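Local coordinates for protein probable methyltransferase (Bordetella pertussis, PDB 3KTY) that probably transfers methyl groups from S-adenosyl-L-methionine to RNA, as a TrmH-family member of the SPOUT methyltransferases, here represented by its SpoU-type domain, at residues Gln6-Pro18 with Leu113-Thr127. Numbering follows the deposited sequence.
Sequences QAFSRVRFIMTQP and LDDTEAGVVAIVLGT
Strands 11-16 and 121-125 run parallel as neighbours, their axes 19° apart, joined by six backbone hydrogen bonds that run from V121 N to R10 O at one end to T16 N to L125 O (2.7 Å) at the other. Beta-branched V11, I14, V121, I123 and V124 favour the extended backbone, and their apolar side chains are buried against the sheet. F13 and I123 lie side by side, F13 CD1 4.0 Å from I123 CB, on the face that helix 157-172 packs against; on the other face, I14 CD1 reaches A122 CB, small enough to admit it, and helix 75-79 covers I14 and V124. Just before the strand, R10 bends at chi3 (62°) and sends its guanidinium into the loop 116-120 that follows helix 102-115. NE donates to G119 O, in the guanidinium plane, at 3.2 Å and 163°; NH1 reaches T116 O at 3.0 Å, from above that carbonyl's plane, and L113 O more weakly. L113 CB lies over one guanidinium face and E117 O over the opposite one, while L113 CD1 meets V11 CG2 at 3.8 Å. One long, multi-donor side chain thus bonds carbonyls of the helix's last turn and the loop after it, probably easing their partial negative charge, and ties this loop to a central strand of the alpha/beta SPOUT fold.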
# COMPACT_ATOMS: atom_id res chain seq x y z
N GLN A 6 17.58 12.43 7.29
CA GLN A 6 17.77 13.60 6.45
C GLN A 6 17.47 13.28 4.99
O GLN A 6 16.84 14.08 4.29
CB GLN A 6 19.17 14.19 6.61
CG GLN A 6 19.31 15.12 7.80
CD GLN A 6 20.77 15.44 8.15
OE1 GLN A 6 21.68 15.31 7.31
NE2 GLN A 6 21.01 15.87 9.40
N ALA A 7 17.89 12.11 4.54
CA ALA A 7 17.55 11.71 3.17
C ALA A 7 16.03 11.67 2.99
O ALA A 7 15.50 12.19 2.01
CB ALA A 7 18.14 10.39 2.87
N PHE A 8 15.34 11.06 3.94
CA PHE A 8 13.90 10.99 3.86
C PHE A 8 13.23 12.37 3.95
O PHE A 8 12.12 12.54 3.45
CB PHE A 8 13.37 10.09 4.97
CG PHE A 8 13.42 8.63 4.62
CD1 PHE A 8 12.24 7.91 4.45
CD2 PHE A 8 14.64 7.98 4.47
CE1 PHE A 8 12.29 6.55 4.12
CE2 PHE A 8 14.71 6.62 4.15
CZ PHE A 8 13.54 5.90 3.97
N SER A 9 13.89 13.34 4.56
CA SER A 9 13.30 14.68 4.69
C SER A 9 13.28 15.40 3.35
O SER A 9 12.66 16.44 3.20
CB SER A 9 14.07 15.52 5.70
OG SER A 9 15.37 15.79 5.19
N ARG A 10 13.94 14.81 2.36
CA ARG A 10 14.12 15.43 1.04
C ARG A 10 13.14 14.92 0.01
O ARG A 10 13.26 15.21 -1.20
CB ARG A 10 15.55 15.21 0.56
CG ARG A 10 16.56 15.99 1.40
CD ARG A 10 17.92 15.43 1.12
NE ARG A 10 18.30 15.60 -0.27
CZ ARG A 10 19.42 15.11 -0.78
NH1 ARG A 10 19.72 15.30 -2.06
NH2 ARG A 10 20.25 14.42 -0.00
N VAL A 11 12.15 14.17 0.51
CA VAL A 11 11.05 13.73 -0.31
C VAL A 11 9.75 14.40 0.12
O VAL A 11 9.43 14.44 1.31
CB VAL A 11 10.89 12.15 -0.26
CG1 VAL A 11 9.63 11.74 -0.97
CG2 VAL A 11 12.14 11.44 -0.89
N ARG A 12 8.97 14.85 -0.85
CA ARG A 12 7.69 15.52 -0.56
C ARG A 12 6.55 14.93 -1.30
O ARG A 12 6.70 14.61 -2.48
CB ARG A 12 7.75 16.98 -1.00
CG ARG A 12 8.43 17.76 0.01
CD ARG A 12 9.48 18.53 -0.63
NE ARG A 12 9.03 19.88 -0.72
CZ ARG A 12 9.62 20.90 -0.12
NH1 ARG A 12 10.71 20.73 0.61
NH2 ARG A 12 9.10 22.07 -0.27
N PHE A 13 5.39 14.86 -0.65
CA PHE A 13 4.16 14.35 -1.29
C PHE A 13 3.12 15.45 -1.41
O PHE A 13 2.66 16.01 -0.42
CB PHE A 13 3.58 13.16 -0.52
CG PHE A 13 4.56 12.02 -0.35
CD1 PHE A 13 4.50 10.91 -1.16
CD2 PHE A 13 5.56 12.10 0.59
CE1 PHE A 13 5.42 9.88 -1.03
CE2 PHE A 13 6.47 11.08 0.74
CZ PHE A 13 6.40 9.97 -0.06
N ILE A 14 2.74 15.71 -2.64
CA ILE A 14 1.86 16.79 -2.98
C ILE A 14 0.49 16.34 -3.46
O ILE A 14 0.37 15.72 -4.51
CB ILE A 14 2.52 17.72 -4.02
CG1 ILE A 14 3.89 18.12 -3.48
CG2 ILE A 14 1.62 18.97 -4.26
CD1 ILE A 14 4.66 19.08 -4.37
N MSE A 15 -0.53 16.66 -2.67
CA MSE A 15 -1.90 16.37 -3.08
C MSE A 15 -2.59 17.59 -3.69
O MSE A 15 -2.73 18.61 -3.03
CB MSE A 15 -2.71 15.96 -1.85
CG MSE A 15 -2.32 14.62 -1.22
SE MSE A 15 -3.28 14.48 0.47
CE MSE A 15 -5.04 13.82 -0.16
N THR A 16 -3.03 17.48 -4.93
CA THR A 16 -3.75 18.60 -5.52
C THR A 16 -5.29 18.53 -5.42
O THR A 16 -5.93 17.51 -5.70
CB THR A 16 -3.36 18.83 -6.98
OG1 THR A 16 -3.87 17.75 -7.77
CG2 THR A 16 -1.85 18.94 -7.14
N GLN A 17 -5.89 19.65 -5.03
CA GLN A 17 -7.33 19.75 -4.91
C GLN A 17 -7.95 18.75 -3.93
O GLN A 17 -9.06 18.30 -4.16
CB GLN A 17 -7.98 19.61 -6.28
CG GLN A 17 -8.09 20.89 -7.05
CD GLN A 17 -6.96 21.08 -8.03
OE1 GLN A 17 -6.01 21.82 -7.76
NE2 GLN A 17 -7.06 20.43 -9.18
N PRO A 18 -7.24 18.38 -2.85
CA PRO A 18 -7.87 17.43 -1.93
C PRO A 18 -9.25 17.92 -1.60
O PRO A 18 -9.43 19.07 -1.25
CB PRO A 18 -7.00 17.51 -0.67
CG PRO A 18 -6.20 18.77 -0.82
CD PRO A 18 -5.96 18.85 -2.30
N LEU A 113 18.67 11.83 -5.30
CA LEU A 113 19.05 12.26 -3.96
C LEU A 113 20.50 11.97 -3.61
O LEU A 113 21.10 12.65 -2.77
CB LEU A 113 18.12 11.66 -2.91
CG LEU A 113 16.66 12.09 -3.10
CD1 LEU A 113 15.82 11.57 -1.97
CD2 LEU A 113 16.56 13.62 -3.19
N ASP A 114 21.05 10.95 -4.26
CA ASP A 114 22.43 10.58 -4.02
C ASP A 114 23.35 11.44 -4.85
O ASP A 114 24.46 11.72 -4.43
CB ASP A 114 22.67 9.10 -4.34
CG ASP A 114 22.29 8.18 -3.19
OD1 ASP A 114 21.99 8.67 -2.08
OD2 ASP A 114 22.28 6.96 -3.42
N ASP A 115 22.91 11.84 -6.04
CA ASP A 115 23.76 12.59 -6.97
C ASP A 115 23.77 14.12 -6.77
O ASP A 115 24.61 14.79 -7.32
CB ASP A 115 23.42 12.26 -8.43
CG ASP A 115 23.80 10.84 -8.82
OD1 ASP A 115 24.51 10.19 -8.04
OD2 ASP A 115 23.39 10.39 -9.91
N THR A 116 22.82 14.66 -6.01
CA THR A 116 22.76 16.09 -5.74
C THR A 116 22.87 16.36 -4.24
O THR A 116 22.39 15.59 -3.42
CB THR A 116 21.43 16.77 -6.22
OG1 THR A 116 20.33 16.17 -5.53
CG2 THR A 116 21.22 16.62 -7.71
N GLU A 117 23.51 17.46 -3.90
CA GLU A 117 23.66 17.86 -2.51
C GLU A 117 22.29 18.11 -1.89
O GLU A 117 21.94 17.54 -0.85
CB GLU A 117 24.51 19.12 -2.42
CG GLU A 117 25.10 19.33 -1.05
CD GLU A 117 25.65 18.03 -0.48
OE1 GLU A 117 26.23 17.23 -1.24
OE2 GLU A 117 25.48 17.82 0.75
N ALA A 118 21.51 18.95 -2.55
CA ALA A 118 20.24 19.38 -1.98
C ALA A 118 19.07 19.23 -2.95
O ALA A 118 18.15 20.05 -2.96
CB ALA A 118 20.36 20.83 -1.47
N GLY A 119 19.11 18.18 -3.77
CA GLY A 119 17.97 17.82 -4.60
C GLY A 119 16.75 17.52 -3.75
O GLY A 119 16.84 17.16 -2.59
N VAL A 120 15.58 17.72 -4.32
CA VAL A 120 14.35 17.50 -3.62
C VAL A 120 13.46 16.77 -4.55
O VAL A 120 13.34 17.12 -5.73
CB VAL A 120 13.65 18.81 -3.24
CG1 VAL A 120 12.30 18.49 -2.59
CG2 VAL A 120 14.51 19.56 -2.29
N VAL A 121 12.82 15.73 -4.04
CA VAL A 121 11.99 14.91 -4.88
C VAL A 121 10.57 15.08 -4.44
O VAL A 121 10.26 15.09 -3.25
CB VAL A 121 12.39 13.39 -4.81
CG1 VAL A 121 11.33 12.52 -5.48
CG2 VAL A 121 13.71 13.18 -5.49
N ALA A 122 9.68 15.19 -5.42
CA ALA A 122 8.28 15.23 -5.09
C ALA A 122 7.50 14.24 -5.90
O ALA A 122 7.77 14.02 -7.10
CB ALA A 122 7.68 16.67 -5.25
N ILE A 123 6.53 13.66 -5.20
CA ILE A 123 5.47 12.89 -5.81
C ILE A 123 4.21 13.72 -5.81
O ILE A 123 3.79 14.19 -4.76
CB ILE A 123 5.18 11.65 -4.99
CG1 ILE A 123 6.47 10.86 -4.83
CG2 ILE A 123 4.16 10.75 -5.74
CD1 ILE A 123 7.04 10.41 -6.14
N VAL A 124 3.60 13.87 -6.97
CA VAL A 124 2.41 14.70 -7.15
C VAL A 124 1.14 13.92 -7.51
O VAL A 124 1.06 13.30 -8.57
CB VAL A 124 2.66 15.73 -8.29
CG1 VAL A 124 1.46 16.71 -8.45
CG2 VAL A 124 3.96 16.50 -8.05
N LEU A 125 0.14 13.98 -6.64
CA LEU A 125 -1.14 13.29 -6.87
C LEU A 125 -2.35 14.19 -7.05
O LEU A 125 -2.54 15.15 -6.29
CB LEU A 125 -1.49 12.46 -5.66
CG LEU A 125 -0.49 11.41 -5.23
CD1 LEU A 125 0.49 12.05 -4.25
CD2 LEU A 125 -1.27 10.23 -4.59
N GLY A 126 -3.20 13.83 -7.99
CA GLY A 126 -4.53 14.42 -8.10
C GLY A 126 -5.53 13.68 -7.23
O GLY A 126 -5.14 12.92 -6.37
N THR A 127 -6.82 13.90 -7.43
CA THR A 127 -7.80 13.04 -6.77
C THR A 127 -8.73 12.47 -7.84
O THR A 127 -8.73 12.95 -8.98
CB THR A 127 -8.59 13.78 -5.69
OG1 THR A 127 -9.30 14.87 -6.28
CG2 THR A 127 -7.65 14.30 -4.60
O HOH W 1 -6.76 16.84 -9.01